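Local coordinates for fiber KNOB domain (Avirulent turkey hemorrhagic enteritis virus, PDB 4D63), which forms the trimeric head of the viral fibre and binds sialic acid, consistent with a role in attachment to host-cell glycans, at residues 52-57 with 66-71; 124-129 with 180-185; 129-134 with 147-152. All blocks are in the same frame, centred on the assembly; numbering follows the deposited sequence.

Contact 1: 52-57 with 66-71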
loop_
_atom_site.group_PDB
_atom_site.type_symbol
_atom_site.label_atom_id
_atom_site.label_comp_id
_atom_site.label_asym_id
_atom_site.label_seq_id
_atom_site.Cartn_x
_atom_site.Cartn_y
_atom_site.Cartn_z
ATOM N N ALA A 52 -6.281 -16.817 -14.135
ATOM C CA ALA A 52 -5.584 -15.571 -14.405
ATOM C C ALA A 52 -5.193 -15.458 -15.870
ATOM O O ALA A 52 -4.491 -16.314 -16.391
ATOM C CB ALA A 52 -4.359 -15.459 -13.505
ATOM N N THR A 53 -5.652 -14.389 -16.513
ATOM C CA THR A 53 -5.424 -14.133 -17.934
ATOM C C THR A 53 -4.228 -13.204 -18.180
ATOM O O THR A 53 -4.081 -12.186 -17.507
ATOM C CB THR A 53 -6.643 -13.421 -18.545
ATOM O OG1 THR A 53 -7.827 -14.153 -18.227
ATOM C CG2 THR A 53 -6.505 -13.262 -20.069
ATOM N N ASN A 54 -3.406 -13.526 -19.177
ATOM C CA ASN A 54 -2.294 -12.665 -19.552
ATOM C C ASN A 54 -2.700 -11.472 -20.395
ATOM O O ASN A 54 -3.691 -11.509 -21.106
ATOM C CB ASN A 54 -1.222 -13.450 -20.267
ATOM C CG ASN A 54 -0.547 -14.427 -19.353
ATOM O OD1 ASN A 54 0.306 -14.052 -18.556
ATOM N ND2 ASN A 54 -0.963 -15.684 -19.423
ATOM N N GLY A 55 -1.919 -10.399 -20.265
ATOM C CA GLY A 55 -2.121 -9.160 -21.009
ATOM C C GLY A 55 -0.841 -8.334 -20.986
ATOM O O GLY A 55 0.128 -8.709 -20.339
ATOM N N GLN A 56 -0.821 -7.228 -21.713
ATOM C CA GLN A 56 0.250 -6.275 -21.560
ATOM C C GLN A 56 -0.162 -4.873 -21.996
ATOM O O GLN A 56 -1.187 -4.677 -22.689
ATOM C CB GLN A 56 1.557 -6.746 -22.252
ATOM C CG GLN A 56 1.551 -6.766 -23.777
ATOM C CD GLN A 56 0.696 -7.872 -24.321
ATOM O OE1 GLN A 56 0.850 -9.031 -23.934
ATOM N NE2 GLN A 56 -0.225 -7.524 -25.214
ATOM N N PHE A 57 0.626 -3.911 -21.520
ATOM C CA PHE A 57 0.618 -2.574 -22.014
ATOM C C PHE A 57 1.923 -2.417 -22.745
ATOM O O PHE A 57 2.883 -3.170 -22.529
ATOM C CB PHE A 57 0.582 -1.551 -20.883
ATOM C CG PHE A 57 -0.657 -1.586 -20.035
ATOM C CD1 PHE A 57 -1.827 -1.035 -20.487
ATOM C CD2 PHE A 57 -0.624 -2.116 -18.756
ATOM C CE1 PHE A 57 -2.961 -1.032 -19.707
ATOM C CE2 PHE A 57 -1.757 -2.127 -17.971
ATOM C CZ PHE A 57 -2.930 -1.580 -18.444
ATOM N N ARG A 66 4.107 -6.501 -19.006
ATOM C CA ARG A 66 3.232 -7.626 -18.940
ATOM C C ARG A 66 2.533 -7.715 -17.582
ATOM O O ARG A 66 3.097 -7.363 -16.539
ATOM C CB ARG A 66 4.022 -8.901 -19.264
ATOM C CG ARG A 66 4.429 -8.948 -20.736
ATOM C CD ARG A 66 5.534 -9.944 -21.007
ATOM N NE ARG A 66 5.325 -11.229 -20.322
ATOM C CZ ARG A 66 5.985 -11.670 -19.237
ATOM N NH1 ARG A 66 6.936 -10.943 -18.640
ATOM N NH2 ARG A 66 5.686 -12.872 -18.736
ATOM N N TYR A 67 1.299 -8.205 -17.629
ATOM C CA TYR A 67 0.517 -8.436 -16.442
ATOM C C TYR A 67 -0.395 -9.651 -16.584
ATOM O O TYR A 67 -0.656 -10.091 -17.691
ATOM C CB TYR A 67 -0.318 -7.190 -16.161
ATOM C CG TYR A 67 -1.304 -6.818 -17.226
ATOM C CD1 TYR A 67 -2.537 -7.490 -17.338
ATOM C CD2 TYR A 67 -1.041 -5.788 -18.107
ATOM C CE1 TYR A 67 -3.460 -7.140 -18.313
ATOM C CE2 TYR A 67 -1.966 -5.431 -19.076
ATOM C CZ TYR A 67 -3.168 -6.114 -19.174
ATOM O OH TYR A 67 -4.099 -5.747 -20.116
ATOM N N LYS A 68 -0.868 -10.163 -15.454
ATOM C CA LYS A 68 -1.981 -11.127 -15.391
ATOM C C LYS A 68 -3.132 -10.450 -14.678
ATOM O O LYS A 68 -2.897 -9.674 -13.752
ATOM C CB LYS A 68 -1.612 -12.336 -14.548
ATOM C CG LYS A 68 -0.649 -13.321 -15.164
ATOM C CD LYS A 68 -0.269 -14.376 -14.116
ATOM C CE LYS A 68 0.274 -15.658 -14.741
ATOM N NZ LYS A 68 1.317 -15.434 -15.778
ATOM N N PHE A 69 -4.369 -10.786 -15.044
ATOM C CA PHE A 69 -5.549 -10.264 -14.364
ATOM C C PHE A 69 -6.686 -11.274 -14.180
ATOM O O PHE A 69 -6.712 -12.350 -14.793
ATOM C CB PHE A 69 -6.111 -9.030 -15.090
ATOM C CG PHE A 69 -6.809 -9.342 -16.391
ATOM C CD1 PHE A 69 -6.083 -9.482 -17.572
ATOM C CD2 PHE A 69 -8.192 -9.495 -16.440
ATOM C CE1 PHE A 69 -6.715 -9.778 -18.772
ATOM C CE2 PHE A 69 -8.830 -9.803 -17.639
ATOM C CZ PHE A 69 -8.087 -9.939 -18.808
ATOM N N VAL A 70 -7.635 -10.852 -13.341
ATOM C CA VAL A 70 -8.855 -11.551 -13.046
ATOM C C VAL A 70 -9.952 -10.499 -13.078
ATOM O O VAL A 70 -9.828 -9.456 -12.452
ATOM C CB VAL A 70 -8.720 -12.244 -11.673
ATOM C CG1 VAL A 70 -10.009 -12.244 -10.869
ATOM C CG2 VAL A 70 -8.181 -13.655 -11.877
ATOM N N ARG A 71 -11.013 -10.771 -13.834
ATOM C CA ARG A 71 -12.132 -9.851 -14.003
ATOM C C ARG A 71 -13.405 -10.596 -13.554
ATOM O O ARG A 71 -13.856 -11.512 -14.238
ATOM C CB ARG A 71 -12.181 -9.430 -15.481
ATOM C CG ARG A 71 -13.120 -8.292 -15.890
ATOM C CD ARG A 71 -13.331 -8.334 -17.422
ATOM N NE ARG A 71 -14.026 -9.577 -17.848
ATOM C CZ ARG A 71 -13.548 -10.570 -18.620
ATOM N NH1 ARG A 71 -12.328 -10.544 -19.174
ATOM N NH2 ARG A 71 -14.334 -11.616 -18.850
#

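Contact 2: 124-129 with 180-185. With SIA (N-acetyl-alpha-neuraminic acid), chain B.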
loop_
_atom_site.group_PDB
_atom_site.type_symbol
_atom_site.label_atom_id
_atom_site.label_comp_id
_atom_site.label_asym_id
_atom_site.label_seq_id
_atom_site.Cartn_x
_atom_site.Cartn_y
_atom_site.Cartn_z
ATOM N N VAL A 124 -8.837 1.224 -16.812
ATOM C CA VAL A 124 -9.302 1.260 -15.420
ATOM C C VAL A 124 -8.891 2.545 -14.746
ATOM O O VAL A 124 -7.843 3.111 -15.040
ATOM C CB VAL A 124 -8.731 0.118 -14.551
ATOM C CG1 VAL A 124 -9.288 -1.219 -14.974
ATOM C CG2 VAL A 124 -7.211 0.064 -14.589
ATOM N N GLU A 125 -9.749 2.993 -13.846
ATOM C CA GLU A 125 -9.416 4.015 -12.891
ATOM C C GLU A 125 -9.059 3.276 -11.579
ATOM O O GLU A 125 -9.950 2.909 -10.806
ATOM C CB GLU A 125 -10.619 4.948 -12.696
ATOM C CG GLU A 125 -10.950 5.884 -13.863
ATOM C CD GLU A 125 -9.801 6.796 -14.304
ATOM O OE1 GLU A 125 -8.958 7.230 -13.461
ATOM O OE2 GLU A 125 -9.747 7.092 -15.528
ATOM N N SER A 126 -7.774 3.017 -11.343
ATOM C CA SER A 126 -7.365 2.198 -10.203
ATOM C C SER A 126 -7.256 3.031 -8.905
ATOM O O SER A 126 -7.231 4.281 -8.934
ATOM C CB SER A 126 -5.998 1.572 -10.474
ATOM O OG SER A 126 -4.978 2.532 -10.286
ATOM N N PRO A 127 -7.154 2.351 -7.761
ATOM C CA PRO A 127 -6.699 3.130 -6.627
ATOM C C PRO A 127 -5.202 3.368 -6.748
ATOM O O PRO A 127 -4.539 2.894 -7.699
ATOM C CB PRO A 127 -7.040 2.262 -5.405
ATOM C CG PRO A 127 -7.553 0.975 -5.975
ATOM C CD PRO A 127 -7.218 0.929 -7.437
ATOM N N THR A 128 -4.709 4.159 -5.806
ATOM C CA THR A 128 -3.294 4.497 -5.696
ATOM C C THR A 128 -2.625 3.437 -4.874
ATOM O O THR A 128 -3.137 3.068 -3.804
ATOM C CB THR A 128 -3.080 5.844 -4.998
ATOM O OG1 THR A 128 -3.761 6.906 -5.722
ATOM C CG2 THR A 128 -1.619 6.146 -4.924
ATOM N N ILE A 129 -1.492 2.937 -5.383
ATOM C CA ILE A 129 -0.643 2.029 -4.625
ATOM C C ILE A 129 0.724 2.622 -4.406
ATOM O O ILE A 129 1.297 3.219 -5.309
ATOM C CB ILE A 129 -0.543 0.581 -5.232
ATOM C CG1 ILE A 129 0.227 0.538 -6.524
ATOM C CG2 ILE A 129 -1.933 -0.000 -5.465
ATOM C CD1 ILE A 129 0.591 -0.875 -6.894
ATOM N N MET A 180 3.684 -4.912 -8.158
ATOM C CA MET A 180 2.478 -4.093 -8.171
ATOM C C MET A 180 1.258 -4.936 -8.452
ATOM O O MET A 180 1.203 -5.617 -9.458
ATOM C CB MET A 180 2.553 -3.033 -9.276
ATOM C CG MET A 180 3.639 -1.980 -9.013
ATOM S SD MET A 180 3.518 -0.529 -10.077
ATOM C CE MET A 180 3.629 -1.319 -11.682
ATOM N N LEU A 181 0.254 -4.823 -7.600
ATOM C CA LEU A 181 -1.065 -5.371 -7.897
ATOM C C LEU A 181 -2.137 -4.335 -7.529
ATOM O O LEU A 181 -2.110 -3.759 -6.453
ATOM C CB LEU A 181 -1.293 -6.689 -7.139
ATOM C CG LEU A 181 -2.709 -7.293 -7.259
ATOM C CD1 LEU A 181 -2.603 -8.811 -7.190
ATOM C CD2 LEU A 181 -3.654 -6.754 -6.179
ATOM N N PHE A 182 -3.059 -4.104 -8.454
ATOM C CA PHE A 182 -4.132 -3.181 -8.266
ATOM C C PHE A 182 -5.417 -3.956 -8.152
ATOM O O PHE A 182 -5.725 -4.772 -9.033
ATOM C CB PHE A 182 -4.245 -2.229 -9.476
ATOM C CG PHE A 182 -3.008 -1.404 -9.738
ATOM C CD1 PHE A 182 -1.951 -1.920 -10.455
ATOM C CD2 PHE A 182 -2.910 -0.098 -9.253
ATOM C CE1 PHE A 182 -0.830 -1.147 -10.690
ATOM C CE2 PHE A 182 -1.803 0.656 -9.490
ATOM C CZ PHE A 182 -0.758 0.131 -10.199
ATOM N N THR A 183 -6.180 -3.676 -7.109
ATOM C CA THR A 183 -7.575 -4.090 -7.032
ATOM C C THR A 183 -8.444 -2.886 -7.475
ATOM O O THR A 183 -8.340 -1.815 -6.896
ATOM C CB THR A 183 -7.971 -4.522 -5.620
ATOM O OG1 THR A 183 -7.168 -5.646 -5.204
ATOM C CG2 THR A 183 -9.483 -4.882 -5.589
ATOM N N CYS A 184 -9.266 -3.066 -8.518
ATOM C CA CYS A 184 -10.030 -1.984 -9.123
ATOM C C CYS A 184 -11.539 -2.260 -9.102
ATOM O O CYS A 184 -11.962 -3.409 -9.275
ATOM C CB CYS A 184 -9.588 -1.809 -10.555
ATOM S SG CYS A 184 -7.814 -1.672 -10.736
ATOM N N LEU A 185 -12.330 -1.211 -8.892
ATOM C CA LEU A 185 -13.783 -1.274 -9.058
ATOM C C LEU A 185 -14.189 -0.741 -10.424
ATOM O O LEU A 185 -13.830 0.374 -10.799
ATOM C CB LEU A 185 -14.515 -0.473 -7.984
ATOM C CG LEU A 185 -14.481 -1.099 -6.592
ATOM C CD1 LEU A 185 -15.444 -0.363 -5.677
ATOM C CD2 LEU A 185 -14.829 -2.576 -6.644
HETATM C C1 SIA B . -11.730 10.575 -20.958
HETATM C C2 SIA B . -12.859 10.658 -19.936
HETATM C C3 SIA B . -12.993 9.345 -19.138
HETATM C C4 SIA B . -11.915 9.196 -18.056
HETATM C C5 SIA B . -11.967 10.423 -17.159
HETATM C C6 SIA B . -11.684 11.662 -18.024
HETATM C C7 SIA B . -11.736 12.987 -17.262
HETATM C C8 SIA B . -11.800 14.218 -18.188
HETATM C C9 SIA B . -13.070 15.052 -17.987
HETATM C C10 SIA B . -11.438 10.340 -14.763
HETATM C C11 SIA B . -10.448 9.972 -13.680
HETATM N N5 SIA B . -11.059 10.217 -16.037
HETATM O O1A SIA B . -11.271 9.444 -21.245
HETATM O O1B SIA B . -11.306 11.627 -21.502
HETATM O O2 SIA B . -14.087 10.972 -20.634
HETATM O O4 SIA B . -12.088 8.009 -17.248
HETATM O O6 SIA B . -12.698 11.749 -19.025
HETATM O O7 SIA B . -12.891 12.947 -16.403
HETATM O O8 SIA B . -10.685 15.094 -17.992
HETATM O O9 SIA B . -13.250 15.932 -19.105
HETATM O O10 SIA B . -12.546 10.725 -14.470
HETATM O O HOH W 1 -10.738 1.174 -8.709
#

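Contact 3: 129-134 with 147-152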
loop_
_atom_site.group_PDB
_atom_site.type_symbol
_atom_site.label_atom_id
_atom_site.label_comp_id
_atom_site.label_asym_id
_atom_site.label_seq_id
_atom_site.Cartn_x
_atom_site.Cartn_y
_atom_site.Cartn_z
ATOM N N ILE A 129 -1.492 2.937 -5.383
ATOM C CA ILE A 129 -0.643 2.029 -4.625
ATOM C C ILE A 129 0.724 2.622 -4.406
ATOM O O ILE A 129 1.297 3.219 -5.309
ATOM C CB ILE A 129 -0.543 0.581 -5.232
ATOM C CG1 ILE A 129 0.227 0.538 -6.524
ATOM C CG2 ILE A 129 -1.933 -0.000 -5.465
ATOM C CD1 ILE A 129 0.591 -0.875 -6.894
ATOM N N PRO A 130 1.251 2.492 -3.165
ATOM C CA PRO A 130 2.625 2.886 -2.943
ATOM C C PRO A 130 3.613 1.787 -3.347
ATOM O O PRO A 130 3.314 0.599 -3.209
ATOM C CB PRO A 130 2.685 3.159 -1.440
ATOM C CG PRO A 130 1.296 2.941 -0.910
ATOM C CD PRO A 130 0.572 2.123 -1.908
ATOM N N VAL A 131 4.782 2.193 -3.805
ATOM C CA VAL A 131 5.775 1.268 -4.339
ATOM C C VAL A 131 7.177 1.738 -3.942
ATOM O O VAL A 131 7.331 2.854 -3.448
ATOM C CB VAL A 131 5.687 1.151 -5.886
ATOM C CG1 VAL A 131 4.302 0.726 -6.299
ATOM C CG2 VAL A 131 6.061 2.455 -6.558
ATOM N N GLN A 132 8.171 0.873 -4.149
ATOM C CA GLN A 132 9.579 1.206 -3.944
ATOM C C GLN A 132 10.048 1.663 -5.269
ATOM O O GLN A 132 9.903 0.952 -6.237
ATOM C CB GLN A 132 10.443 0.002 -3.586
ATOM C CG GLN A 132 10.014 -0.748 -2.380
ATOM C CD GLN A 132 10.602 -2.147 -2.316
ATOM O OE1 GLN A 132 10.048 -3.124 -2.862
ATOM N NE2 GLN A 132 11.713 -2.258 -1.602
ATOM N N LEU A 133 10.593 2.865 -5.311
ATOM C CA LEU A 133 11.180 3.417 -6.513
ATOM C C LEU A 133 12.646 3.630 -6.324
ATOM O O LEU A 133 13.089 3.914 -5.237
ATOM C CB LEU A 133 10.649 4.801 -6.781
ATOM C CG LEU A 133 9.224 4.881 -7.235
ATOM C CD1 LEU A 133 9.007 6.349 -7.564
ATOM C CD2 LEU A 133 9.007 3.938 -8.423
ATOM N N GLU A 134 13.376 3.559 -7.416
ATOM C CA GLU A 134 14.691 4.110 -7.449
ATOM C C GLU A 134 14.669 5.061 -8.619
ATOM O O GLU A 134 14.289 4.690 -9.720
ATOM C CB GLU A 134 15.748 3.020 -7.614
ATOM C CG GLU A 134 17.149 3.573 -7.514
ATOM C CD GLU A 134 18.222 2.512 -7.504
ATOM O OE1 GLU A 134 17.920 1.317 -7.737
ATOM O OE2 GLU A 134 19.380 2.896 -7.260
ATOM N N GLY A 147 7.160 5.688 -3.842
ATOM C CA GLY A 147 6.412 6.247 -4.962
ATOM C C GLY A 147 4.959 5.897 -4.810
ATOM O O GLY A 147 4.605 5.015 -4.003
ATOM N N PHE A 148 4.104 6.587 -5.552
ATOM C CA PHE A 148 2.665 6.319 -5.521
ATOM C C PHE A 148 2.172 6.166 -6.963
ATOM O O PHE A 148 2.368 7.053 -7.797
ATOM C CB PHE A 148 1.919 7.436 -4.804
ATOM C CG PHE A 148 2.147 7.448 -3.320
ATOM C CD1 PHE A 148 1.328 6.713 -2.469
ATOM C CD2 PHE A 148 3.180 8.189 -2.772
ATOM C CE1 PHE A 148 1.559 6.675 -1.134
ATOM C CE2 PHE A 148 3.397 8.178 -1.418
ATOM C CZ PHE A 148 2.574 7.442 -0.592
ATOM N N VAL A 149 1.524 5.050 -7.264
ATOM C CA VAL A 149 1.176 4.739 -8.645
ATOM C C VAL A 149 -0.325 4.485 -8.820
ATOM O O VAL A 149 -0.964 3.850 -7.986
ATOM C CB VAL A 149 1.965 3.519 -9.126
ATOM C CG1 VAL A 149 1.694 3.246 -10.603
ATOM C CG2 VAL A 149 3.456 3.742 -8.892
ATOM N N ARG A 150 -0.858 4.958 -9.928
ATOM C CA ARG A 150 -2.241 4.721 -10.313
ATOM C C ARG A 150 -2.336 4.441 -11.799
ATOM O O ARG A 150 -1.513 4.939 -12.602
ATOM C CB ARG A 150 -3.054 5.998 -10.152
ATOM C CG ARG A 150 -3.594 6.295 -8.801
ATOM C CD ARG A 150 -4.678 7.341 -8.973
ATOM N NE ARG A 150 -5.883 6.715 -9.501
ATOM C CZ ARG A 150 -6.727 7.267 -10.371
ATOM N NH1 ARG A 150 -6.538 8.484 -10.834
ATOM N NH2 ARG A 150 -7.780 6.574 -10.790
ATOM N N LEU A 151 -3.417 3.775 -12.189
ATOM C CA LEU A 151 -3.784 3.729 -13.597
ATOM C C LEU A 151 -5.010 4.597 -13.737
ATOM O O LEU A 151 -5.911 4.567 -12.875
ATOM C CB LEU A 151 -4.112 2.302 -14.020
ATOM C CG LEU A 151 -3.056 1.216 -13.820
ATOM C CD1 LEU A 151 -3.642 -0.154 -14.176
ATOM C CD2 LEU A 151 -1.803 1.455 -14.658
ATOM N N THR A 152 -5.004 5.421 -14.767
ATOM C CA THR A 152 -6.112 6.320 -15.080
ATOM C C THR A 152 -6.337 6.240 -16.612
ATOM O O THR A 152 -5.509 5.688 -17.356
ATOM C CB THR A 152 -5.830 7.740 -14.590
ATOM O OG1 THR A 152 -7.028 8.511 -14.580
ATOM C CG2 THR A 152 -4.802 8.485 -15.458
#

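Contact 1: 52-57 with 66-71
Thr-53 and Gly-55 each form a hydrogen-bonded antiparallel pair, with Phe-69 and Tyr-67 respectively, and the axes of strands 53-57 and 66-71 approach to 4.5 Å. The bond from Thr-53 N to Phe-69 O is 2.9 Å long. Tyr-67 N reaches Gly-55 O from above the plane of that carbonyl, at 3.0 Å. The two rings of strand 66-71 lean back over strand 53-57. CG of Tyr-67 sits between its backbone N and carbonyl carbon (chi1 62°), which lays the ring over the Gly-55 backbone. Gly-55 CA makes a CH-pi contact with this ring, 3.9 Å from its centroid. The strands are the arms of a beta hairpin in the antiparallel sheet of the fibre head, and strand 75-80 lies next to 64-71. Phe-69 repeats the tyrosine's turn and takes Thr-53 CB over one face, 4.0 Å from the ring centroid. Phe-57 meets Tyr-67 obliquely, with the planes at 45° and the two CE2 atoms 3.5 Å apart. On the other face of the sheet, Asn-54 and Lys-68 run side by side. There Lys-68 NZ donates to Asn-54 OD1 at 3.3 Å. Arg-66, on that same face, forms a salt bridge with Asp-82.

Contact 2: 124-129 with 180-185
Ile-129 and Phe-182 cross at about a right angle, with the isoleucine over one face of the ring. CD1 is the CH-pi carbon, 4.0 Å from the ring centroid and 21° off the normal. CG1 packs on Phe-182 CE2 at 3.6 Å. CD1 also meets Met-180 CB at 3.8 Å, and these two side chains again cross nearly perpendicularly. At the ring's edge, close to its plane, lies Pro-127 O. With OG between its backbone N and carbonyl carbon (chi1 77°), Ser-126 reaches the next carbonyl: OG donates to Pro-127 O at 2.6 Å and accepts from Leu-151 N. Ser-126 CB rests on Cys-184 SG at 3.7 Å. No direct hydrogen bond joins the segments, but a water accepts from Leu-185 N and donates to Glu-125 O. The Glu-125 side chain leads away from strand 181-185. Its OE2 accepts from O4 of the bound N-acetyl-alpha-neuraminic acid at 3.0 Å, and also from Val-153 N. OE1 forms a salt bridge with Arg-150, which would hold the carboxylate in place. This is a loop leading into strand 129-137 and packed along strand 181-185. Its Glu-125 joins an intersubunit sialic acid pocket with Lys-154, Asn-155 and, from the third subunit, Met-87 O.

Contact 3: 129-134 with 147-152
Val-131 and Val-149 meet through their CG2 methyls, 3.7 Å apart, with the two side chains crossing at about a right angle. They lie on one face of a beta hairpin formed by strands 129-137 and 142-154. Val-149 has CG1 anti to the backbone N (chi1 -176°), which leaves CG2 for Val-131. Phe-182 and Met-160 also pack on Val-149, so this face belongs to the interior of the head domain. Leu-133 continues the apolar row. Its CD1 lies 3.7 Å from Gly-147 CA, packing directly on the glycine backbone.

On the opposite face of the hairpin, Pro-130 and Phe-148 form a non-hydrogen-bonded pair. Their side chains cross obliquely, and Pro-130 CB reaches Phe-148 CE1 at 3.7 Å. CG of the proline lies at the same distance from CE1, so two of its ring carbons touch one corner of the phenylalanine ring. This face looks toward the trimer interface: Pro-130 packs on Pro-130 of both other subunits, and Phe-148 on Gln-132 of the third subunit.

The backbone seals the pair with four hydrogen bonds. Ile-129 and Val-149 exchange two, and Val-131 and Gly-147 exchange the other two. The Gly-147 carbonyl has two neighbours on strand 129-134. Val-131 N donates to this oxygen at 2.8 Å from above the carbonyl plane, while Pro-130 CA makes a CA-H...O contact with it at 3.1 Å.

Polar groups gather farther along strand 147-152. Arg-150 NH1 hydrogen-bonds the hydroxyl of Tyr-93 of the third subunit, and Thr-152 belongs to the sialic acid pocket, where its OG1 hydrogen-bonds Glu-125 OE1.

How the contacts relate
Contacts 1 and 3 each join the two arms of an antiparallel hairpin, but they differ in place. Contact 1 is partly buried, with rings on one face and polar chains on the other. Contact 3 is buried nearer the chain centre, with apolar side chains meeting on both faces. Contact 2 is also buried but pairs a loop with a strand, and it relies on side-chain packing and a water instead of direct backbone bonds. Contacts 2 and 3 share Ile-129, and contact 3 is nested in the loop that contact 2 closes. They also meet at the sialic acid pocket, through Glu-125 and Thr-152. Contact 1 touches neither, though all three reach the same sheet.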